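Local coordinates for 2OG-Fe dioxygenase family protein (Methylibium petroleiphilum, PDB 3PL0) that probably acts as an iron-dependent dioxygenase of the cupin superfamily and may play a part in quorum sensing and biofilm formation, at residues A[41-46]-A[205-210]; A[48-53]-A[237-242]. All blocks are in the same frame, centred on the assembly; numbering follows the deposited sequence.

Interaction 1 (A[41-46]-A[205-210]); sequences DAFDMM and QPWTVL
Phe43, on helix 40-44, and Trp207, in a tight turn, are the residues whose CA atoms come nearest across the contact, 7.7 Å apart. Phe43 O accepts the backbone bond from Met46 N, while 205-208 forms a type II beta turn with Trp207 at its third position, where phi and psi are both positive. Thr208 N and Thr208 OG1 both donate to Gln205 O, so two bonds grip the carbonyl that closes the turn. Trp207 then projects its indole at the helix. Phe43 CB sits over one face, 3.6 Å from the centroid of the six-membered ring and nearly on its normal, a CH-pi contact. Beyond it the Phe43 ring lies obliquely to the indole, with planes 43° apart. This turn leads into strand 209-213 of the double-stranded beta-helix, so Trp207 joins helix 40-44 to the cupin core; the indole also packs on Val176 and Ile178 of strand 172-181. At the indole edge, Trp207 NE1 donates to Asp44 OD1 over 2.9 Å at 160°, with the acceptor close to the ring plane. Asp44 CG lies beside its own backbone N (chi1 -74°), which swings the carboxylate round to that N-H. Farther along the rim, the bent end of selenomethionine Met46 brings CE to 3.9 Å from Trp207 CH2, and its selenium makes an oblique Met-aromatic contact. Replacing Trp207 with a leucine would probably leave Asp44 OD1 without its indole donor and open a gap beneath Phe43 CB.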
ATOM      1  N   ASP A  41       7.752  -7.565 -16.473  1.00 34.85           N
ATOM      2  CA  ASP A  41       6.771  -7.437 -17.563  0.50 38.07           C
ATOM      3  C   ASP A  41       5.396  -7.935 -17.132  1.00 36.30           C
ATOM      4  O   ASP A  41       4.373  -7.385 -17.549  1.00 36.32           O
ATOM      5  CB  ASP A  41       7.235  -8.172 -18.834  0.50 41.14           C
ATOM      6  CG  ASP A  41       8.417  -7.474 -19.526  0.50 46.98           C
ATOM      7  OD1 ASP A  41       8.823  -6.369 -19.092  0.50 49.28           O
ATOM      8  OD2 ASP A  41       8.950  -8.036 -20.506  0.50 52.97           O
ATOM      9  N   ALA A  42       5.374  -9.002 -16.311  1.00 35.48           N
ATOM     10  CA  ALA A  42       4.099  -9.546 -15.831  1.00 32.73           C
ATOM     11  C   ALA A  42       3.433  -8.573 -14.857  1.00 32.21           C
ATOM     12  O   ALA A  42       2.237  -8.498 -14.821  1.00 33.13           O
ATOM     13  CB  ALA A  42       4.247 -10.939 -15.178  1.00 30.74           C
ATOM     14  N   PHE A  43       4.207  -7.859 -14.049  1.00 31.49           N
ATOM     15  CA  PHE A  43       3.639  -6.814 -13.185  1.00 32.63           C
ATOM     16  C   PHE A  43       3.090  -5.648 -14.021  1.00 30.16           C
ATOM     17  O   PHE A  43       2.054  -5.083 -13.685  1.00 27.41           O
ATOM     18  CB  PHE A  43       4.660  -6.318 -12.149  1.00 30.53           C
ATOM     19  CG  PHE A  43       4.878  -7.282 -11.064  1.00 30.67           C
ATOM     20  CD1 PHE A  43       3.930  -7.422 -10.050  1.00 32.17           C
ATOM     21  CD2 PHE A  43       5.989  -8.090 -11.065  1.00 31.92           C
ATOM     22  CE1 PHE A  43       4.108  -8.364  -9.074  1.00 40.92           C
ATOM     23  CE2 PHE A  43       6.185  -9.031 -10.058  1.00 37.91           C
ATOM     24  CZ  PHE A  43       5.253  -9.167  -9.072  1.00 37.68           C
ATOM     25  N   ASP A  44       3.761  -5.341 -15.131  1.00 30.27           N
ATOM     26  CA  ASP A  44       3.311  -4.239 -15.990  1.00 31.96           C
ATOM     27  C   ASP A  44       1.899  -4.428 -16.546  1.00 33.58           C
ATOM     28  O   ASP A  44       1.233  -3.446 -16.852  1.00 32.62           O
ATOM     29  CB  ASP A  44       4.300  -3.946 -17.107  1.00 35.11           C
ATOM     30  CG  ASP A  44       5.563  -3.215 -16.609  1.00 40.06           C
ATOM     31  OD1 ASP A  44       5.555  -2.615 -15.509  1.00 35.44           O
ATOM     32  OD2 ASP A  44       6.584  -3.292 -17.309  1.00 44.50           O
HETATM   33  N   MSE A  45       1.447  -5.681 -16.630  0.50 33.49           N
HETATM   34  CA  MSE A  45       0.082  -6.006 -17.060  0.50 34.69           C
HETATM   35  C   MSE A  45      -0.991  -5.317 -16.225  0.50 33.72           C
HETATM   36  O   MSE A  45      -2.122  -5.144 -16.678  0.50 34.07           O
HETATM   37  CB  MSE A  45      -0.132  -7.526 -17.008  0.50 36.29           C
HETATM   38  CG  MSE A  45       0.722  -8.299 -18.028  0.50 41.38           C
HETATM   39 SE   MSE A  45       0.364  -7.796 -19.897  0.37 50.29          SE
HETATM   40  CE  MSE A  45      -1.538  -8.223 -19.971  0.50 35.58           C
HETATM   41  N   MSE A  46      -0.633  -4.922 -15.008  1.00 29.82           N
HETATM   42  CA  MSE A  46      -1.559  -4.310 -14.088  1.00 31.51           C
HETATM   43  C   MSE A  46      -1.698  -2.824 -14.326  1.00 30.06           C
HETATM   44  O   MSE A  46      -2.676  -2.232 -13.908  1.00 28.24           O
HETATM   45  CB  MSE A  46      -1.078  -4.521 -12.647  1.00 30.66           C
HETATM   46  CG  MSE A  46      -1.216  -5.979 -12.134  1.00 36.33           C
HETATM   47 SE   MSE A  46      -0.295  -6.247 -10.410  0.75 36.70          SE
HETATM   48  CE  MSE A  46      -0.868  -4.656  -9.679  1.00 21.37           C
ATOM     49  N   GLN A 205      10.829   4.358  -8.911  1.00 27.87           N
ATOM     50  CA  GLN A 205      10.845   3.292  -9.922  0.50 30.12           C
ATOM     51  C   GLN A 205       9.647   2.383  -9.737  1.00 28.76           C
ATOM     52  O   GLN A 205       9.434   1.837  -8.663  1.00 28.44           O
ATOM     53  CB  GLN A 205      12.141   2.482  -9.871  0.50 29.44           C
ATOM     54  CG  GLN A 205      13.405   3.286 -10.195  0.50 38.13           C
ATOM     55  CD  GLN A 205      13.293   4.067 -11.491  0.50 40.89           C
ATOM     56  OE1 GLN A 205      13.660   5.248 -11.550  0.50 42.35           O
ATOM     57  NE2 GLN A 205      12.768   3.425 -12.530  0.50 33.60           N
ATOM     58  N   PRO A 206       8.842   2.206 -10.794  1.00 28.35           N
ATOM     59  CA  PRO A 206       7.700   1.335 -10.624  1.00 26.95           C
ATOM     60  C   PRO A 206       8.066  -0.025 -10.087  1.00 27.68           C
ATOM     61  O   PRO A 206       9.121  -0.553 -10.413  1.00 26.17           O
ATOM     62  CB  PRO A 206       7.140   1.230 -12.028  1.00 28.95           C
ATOM     63  CG  PRO A 206       7.456   2.548 -12.632  1.00 33.11           C
ATOM     64  CD  PRO A 206       8.807   2.897 -12.099  1.00 33.26           C
ATOM     65  N   TRP A 207       7.195  -0.553  -9.240  1.00 27.09           N
ATOM     66  CA  TRP A 207       7.361  -1.837  -8.566  1.00 28.59           C
ATOM     67  C   TRP A 207       8.420  -1.785  -7.478  1.00 26.97           C
ATOM     68  O   TRP A 207       8.877  -2.830  -7.029  1.00 27.25           O
ATOM     69  CB  TRP A 207       7.608  -2.983  -9.573  1.00 33.13           C
ATOM     70  CG  TRP A 207       6.615  -2.897 -10.636  1.00 34.29           C
ATOM     71  CD1 TRP A 207       6.837  -2.582 -11.942  1.00 34.51           C
ATOM     72  CD2 TRP A 207       5.221  -3.024 -10.486  1.00 24.73           C
ATOM     73  NE1 TRP A 207       5.663  -2.541 -12.619  1.00 31.99           N
ATOM     74  CE2 TRP A 207       4.650  -2.810 -11.748  1.00 32.55           C
ATOM     75  CE3 TRP A 207       4.388  -3.386  -9.430  1.00 29.24           C
ATOM     76  CZ2 TRP A 207       3.303  -2.886 -11.957  1.00 30.53           C
ATOM     77  CZ3 TRP A 207       3.054  -3.462  -9.647  1.00 35.45           C
ATOM     78  CH2 TRP A 207       2.516  -3.214 -10.883  1.00 32.79           C
ATOM     79  N   THR A 208       8.780  -0.577  -7.021  1.00 24.91           N
ATOM     80  CA  THR A 208       9.453  -0.463  -5.765  1.00 24.48           C
ATOM     81  C   THR A 208       8.386  -0.682  -4.685  1.00 25.95           C
ATOM     82  O   THR A 208       7.288  -0.123  -4.780  1.00 24.60           O
ATOM     83  CB  THR A 208      10.161   0.909  -5.563  1.00 26.24           C
ATOM     84  OG1 THR A 208      11.050   1.165  -6.670  1.00 25.66           O
ATOM     85  CG2 THR A 208      10.951   0.882  -4.225  1.00 22.94           C
ATOM     86  N   VAL A 209       8.701  -1.513  -3.689  1.00 24.10           N
ATOM     87  CA  VAL A 209       7.774  -1.821  -2.594  1.00 22.63           C
ATOM     88  C   VAL A 209       8.287  -1.474  -1.188  1.00 25.51           C
ATOM     89  O   VAL A 209       9.373  -1.838  -0.798  1.00 26.13           O
ATOM     90  CB  VAL A 209       7.334  -3.270  -2.664  1.00 26.76           C
ATOM     91  CG1 VAL A 209       6.239  -3.508  -1.654  1.00 25.61           C
ATOM     92  CG2 VAL A 209       6.857  -3.567  -4.086  1.00 21.61           C
ATOM     93  N   LEU A 210       7.455  -0.763  -0.420  1.00 23.23           N
ATOM     94  CA  LEU A 210       7.740  -0.474   0.960  1.00 23.29           C
ATOM     95  C   LEU A 210       6.950  -1.459   1.798  1.00 22.84           C
ATOM     96  O   LEU A 210       5.725  -1.442   1.760  1.00 26.37           O
ATOM     97  CB  LEU A 210       7.313   0.960   1.305  1.00 24.01           C
ATOM     98  CG  LEU A 210       7.328   1.413   2.776  1.00 24.98           C
ATOM     99  CD1 LEU A 210       8.741   1.326   3.314  1.00 17.94           C
ATOM    100  CD2 LEU A 210       6.757   2.834   2.890  1.00 23.36           C
TER

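Interaction 2 (A[48-53]-A[237-242]); sequences PYWEEL and HRDTLV
Trp50 reaches from a 3-10 turn to strand 237-246 of the double-stranded beta-helix, the cupin fold, and meets three successive strand residues, Asp239 to Leu241. The nearest CA atoms across the contact are those of Trp50 and Asp239, 7.1 Å apart. Trp50's first torsion (chi1 -88°) carries the indole toward the strand and its pyrrole edge to Thr240: Trp50 NE1 donates to Thr240 O over 3.0 Å. The acceptor lies in the indole plane, but the donor stands above the carbonyl plane and the N-H...O angle is 145°, so the bond is bent. NE1 also makes a weak hydrogen bond to Phe149 O of strand 141-152. Thr240 takes part through its backbone oxygen, its CB pointing away. Asp239 passes alongside the indole in the opposite sense, with CB 3.5 Å from Trp50 CD1 and the carboxylate plane turned 45° from the ring. Asp239 OD1 forms a salt bridge with Arg150, which also pairs with Glu51; the arginine thus links the turn and the strand and probably offsets the two nearby acids. At the benzo edge of the indole, crossing it at about a right angle, Leu241 brings CB to 3.9 Å from Trp50 CZ2.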
ATOM      1  N   PRO A  48      -2.478  -0.783 -16.856  1.00 33.21           N
ATOM      2  CA  PRO A  48      -3.615  -0.089 -17.451  1.00 35.20           C
ATOM      3  C   PRO A  48      -4.838   0.129 -16.532  1.00 32.39           C
ATOM      4  O   PRO A  48      -5.661   1.040 -16.819  1.00 32.77           O
ATOM      5  CB  PRO A  48      -3.974  -0.965 -18.656  1.00 36.98           C
ATOM      6  CG  PRO A  48      -2.704  -1.686 -18.991  1.00 38.40           C
ATOM      7  CD  PRO A  48      -1.970  -1.869 -17.719  1.00 35.84           C
ATOM      8  N   TYR A  49      -4.957  -0.637 -15.445  1.00 29.03           N
ATOM      9  CA  TYR A  49      -6.093  -0.502 -14.539  1.00 29.56           C
ATOM     10  C   TYR A  49      -6.038   0.783 -13.752  1.00 28.24           C
ATOM     11  O   TYR A  49      -7.061   1.291 -13.351  1.00 30.01           O
ATOM     12  CB  TYR A  49      -6.230  -1.731 -13.616  1.00 29.40           C
ATOM     13  CG  TYR A  49      -6.477  -2.960 -14.454  1.00 27.74           C
ATOM     14  CD1 TYR A  49      -7.734  -3.215 -14.974  1.00 34.76           C
ATOM     15  CD2 TYR A  49      -5.417  -3.786 -14.841  1.00 35.29           C
ATOM     16  CE1 TYR A  49      -7.955  -4.318 -15.800  1.00 34.71           C
ATOM     17  CE2 TYR A  49      -5.612  -4.871 -15.658  1.00 37.19           C
ATOM     18  CZ  TYR A  49      -6.898  -5.129 -16.148  1.00 35.40           C
ATOM     19  OH  TYR A  49      -7.095  -6.224 -16.954  1.00 44.03           O
ATOM     20  N   TRP A  50      -4.847   1.342 -13.562  1.00 29.33           N
ATOM     21  CA  TRP A  50      -4.735   2.672 -12.953  1.00 28.08           C
ATOM     22  C   TRP A  50      -5.319   3.806 -13.851  1.00 30.09           C
ATOM     23  O   TRP A  50      -5.460   4.907 -13.389  1.00 32.14           O
ATOM     24  CB  TRP A  50      -3.285   2.984 -12.524  1.00 30.37           C
ATOM     25  CG  TRP A  50      -3.031   2.504 -11.171  1.00 27.73           C
ATOM     26  CD1 TRP A  50      -3.013   3.252 -10.051  1.00 31.41           C
ATOM     27  CD2 TRP A  50      -2.853   1.145 -10.751  1.00 26.80           C
ATOM     28  NE1 TRP A  50      -2.824   2.461  -8.947  1.00 26.77           N
ATOM     29  CE2 TRP A  50      -2.715   1.161  -9.352  1.00 29.97           C
ATOM     30  CE3 TRP A  50      -2.747  -0.079 -11.429  1.00 35.09           C
ATOM     31  CZ2 TRP A  50      -2.492   0.006  -8.601  1.00 28.84           C
ATOM     32  CZ3 TRP A  50      -2.550  -1.237 -10.684  1.00 31.20           C
ATOM     33  CH2 TRP A  50      -2.423  -1.174  -9.266  1.00 31.27           C
ATOM     34  N   GLU A  51      -5.687   3.523 -15.103  1.00 32.56           N
ATOM     35  CA  GLU A  51      -6.399   4.527 -15.908  1.00 33.78           C
ATOM     36  C   GLU A  51      -7.925   4.439 -15.710  1.00 35.79           C
ATOM     37  O   GLU A  51      -8.667   5.242 -16.280  1.00 33.13           O
ATOM     38  CB  GLU A  51      -6.071   4.373 -17.393  1.00 36.27           C
ATOM     39  CG  GLU A  51      -4.608   4.346 -17.700  1.00 33.20           C
ATOM     40  CD  GLU A  51      -3.899   5.613 -17.252  1.00 41.64           C
ATOM     41  OE1 GLU A  51      -4.528   6.708 -17.252  1.00 37.65           O
ATOM     42  OE2 GLU A  51      -2.708   5.505 -16.873  1.00 39.10           O
ATOM     43  N   GLU A  52      -8.394   3.489 -14.896  1.00 34.29           N
ATOM     44  CA  GLU A  52      -9.829   3.212 -14.774  1.00 36.13           C
ATOM     45  C   GLU A  52     -10.286   3.129 -13.335  1.00 36.95           C
ATOM     46  O   GLU A  52     -11.224   2.383 -13.030  1.00 35.41           O
ATOM     47  CB  GLU A  52     -10.138   1.880 -15.421  1.00 40.45           C
ATOM     48  CG  GLU A  52      -9.826   1.806 -16.910  1.00 47.78           C
ATOM     49  CD  GLU A  52     -10.200   0.438 -17.493  1.00 63.47           C
ATOM     50  OE1 GLU A  52     -10.097  -0.595 -16.777  1.00 66.68           O
ATOM     51  OE2 GLU A  52     -10.613   0.394 -18.671  1.00 74.95           O
ATOM     52  N   LEU A  53      -9.619   3.847 -12.430  1.00 31.36           N
ATOM     53  CA  LEU A  53     -10.044   3.826 -11.050  1.00 30.94           C
ATOM     54  C   LEU A  53     -11.247   4.764 -10.894  1.00 33.53           C
ATOM     55  O   LEU A  53     -11.401   5.715 -11.673  1.00 33.32           O
ATOM     56  CB  LEU A  53      -8.886   4.184 -10.105  1.00 28.43           C
ATOM     57  CG  LEU A  53      -7.669   3.275 -10.167  1.00 29.81           C
ATOM     58  CD1 LEU A  53      -6.519   3.866  -9.302  1.00 25.99           C
ATOM     59  CD2 LEU A  53      -7.979   1.832  -9.778  1.00 21.69           C
ATOM     60  N   HIS A 237       0.044  13.177 -11.806  1.00 26.24           N
ATOM     61  CA  HIS A 237      -0.530  12.294 -10.792  1.00 28.82           C
ATOM     62  C   HIS A 237       0.489  11.288 -10.246  1.00 27.51           C
ATOM     63  O   HIS A 237       1.600  11.142 -10.772  1.00 23.97           O
ATOM     64  CB  HIS A 237      -1.689  11.517 -11.421  1.00 27.85           C
ATOM     65  CG  HIS A 237      -1.287  10.735 -12.629  1.00 27.87           C
ATOM     66  ND1 HIS A 237      -1.630  11.112 -13.910  1.00 42.73           N
ATOM     67  CD2 HIS A 237      -0.531   9.615 -12.754  1.00 35.83           C
ATOM     68  CE1 HIS A 237      -1.111  10.256 -14.774  1.00 36.09           C
ATOM     69  NE2 HIS A 237      -0.428   9.345 -14.100  1.00 36.26           N
ATOM     70  N   ARG A 238       0.095  10.611  -9.176  1.00 25.83           N
ATOM     71  CA  ARG A 238       0.912   9.539  -8.595  1.00 25.33           C
ATOM     72  C   ARG A 238      -0.000   8.342  -8.325  1.00 25.39           C
ATOM     73  O   ARG A 238      -1.092   8.487  -7.736  1.00 26.75           O
ATOM     74  CB  ARG A 238       1.578  10.025  -7.315  1.00 26.14           C
ATOM     75  CG  ARG A 238       2.363   8.972  -6.541  1.00 26.07           C
ATOM     76  CD  ARG A 238       3.152   9.677  -5.473  1.00 27.70           C
ATOM     77  NE  ARG A 238       4.002   8.794  -4.677  1.00 25.32           N
ATOM     78  CZ  ARG A 238       3.646   8.206  -3.544  1.00 24.96           C
ATOM     79  NH1 ARG A 238       2.452   8.370  -3.037  1.00 26.35           N
ATOM     80  NH2 ARG A 238       4.520   7.498  -2.875  1.00 26.64           N
ATOM     81  N   ASP A 239       0.503   7.176  -8.686  1.00 23.69           N
ATOM     82  CA  ASP A 239      -0.158   5.900  -8.582  1.00 23.01           C
ATOM     83  C   ASP A 239       0.564   5.002  -7.622  1.00 24.73           C
ATOM     84  O   ASP A 239       1.774   4.838  -7.731  1.00 24.47           O
ATOM     85  CB  ASP A 239      -0.132   5.195  -9.951  1.00 24.56           C
ATOM     86  CG  ASP A 239      -0.927   5.968 -11.023  1.00 31.12           C
ATOM     87  OD1 ASP A 239      -1.853   6.685 -10.642  1.00 28.83           O
ATOM     88  OD2 ASP A 239      -0.636   5.829 -12.221  1.00 26.21           O
ATOM     89  N   THR A 240      -0.209   4.403  -6.714  1.00 23.00           N
ATOM     90  CA  THR A 240       0.268   3.461  -5.714  1.00 21.51           C
ATOM     91  C   THR A 240      -0.770   2.331  -5.557  1.00 22.73           C
ATOM     92  O   THR A 240      -1.959   2.414  -6.030  1.00 23.04           O
ATOM     93  CB  THR A 240       0.441   4.137  -4.353  1.00 22.52           C
ATOM     94  OG1 THR A 240      -0.735   4.890  -4.021  1.00 24.07           O
ATOM     95  CG2 THR A 240       1.641   5.045  -4.316  1.00 23.83           C
ATOM     96  N   LEU A 241      -0.322   1.270  -4.901  1.00 24.43           N
ATOM     97  CA  LEU A 241      -1.170   0.172  -4.461  1.00 24.56           C
ATOM     98  C   LEU A 241      -0.887  -0.095  -3.013  1.00 23.64           C
ATOM     99  O   LEU A 241       0.245  -0.448  -2.697  1.00 24.49           O
ATOM    100  CB  LEU A 241      -0.833  -1.084  -5.235  1.00 25.81           C
ATOM    101  CG  LEU A 241      -1.587  -2.347  -4.812  1.00 26.58           C
ATOM    102  CD1 LEU A 241      -3.120  -2.220  -4.994  1.00 22.92           C
ATOM    103  CD2 LEU A 241      -1.031  -3.509  -5.623  1.00 20.95           C
ATOM    104  N   VAL A 242      -1.890   0.028  -2.145  1.00 23.54           N
ATOM    105  CA  VAL A 242      -1.724  -0.299  -0.730  1.00 24.88           C
ATOM    106  C   VAL A 242      -2.364  -1.655  -0.430  1.00 26.16           C
ATOM    107  O   VAL A 242      -3.546  -1.881  -0.744  1.00 27.78           O
ATOM    108  CB  VAL A 242      -2.321   0.784   0.178  1.00 23.47           C
ATOM    109  CG1 VAL A 242      -2.232   0.367   1.691  1.00 26.15           C
ATOM    110  CG2 VAL A 242      -1.614   2.156  -0.103  1.00 27.28           C
TER

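How the interactions relate
From the N terminus, the chain passes through helix 40-44, which with the residues that follow it enters interaction 1, and then the 3-10 turn that enters interaction 2. Their partners come much later: 205-210 closes the first loop, of 158 intervening residues, and 237-242 closes the second, of 183. The segments alternate in sequence, so the loops cross instead of nesting. Both contacts reach the same curled antiparallel sheet, in which strand 172-181 pairs with both 209-213 and 237-246; Ile178 touches Trp207 and Trp50. With centres 12 Å apart, the contacts also meet directly through Met46 CE and Leu241 CD2, 4.2 Å from each other.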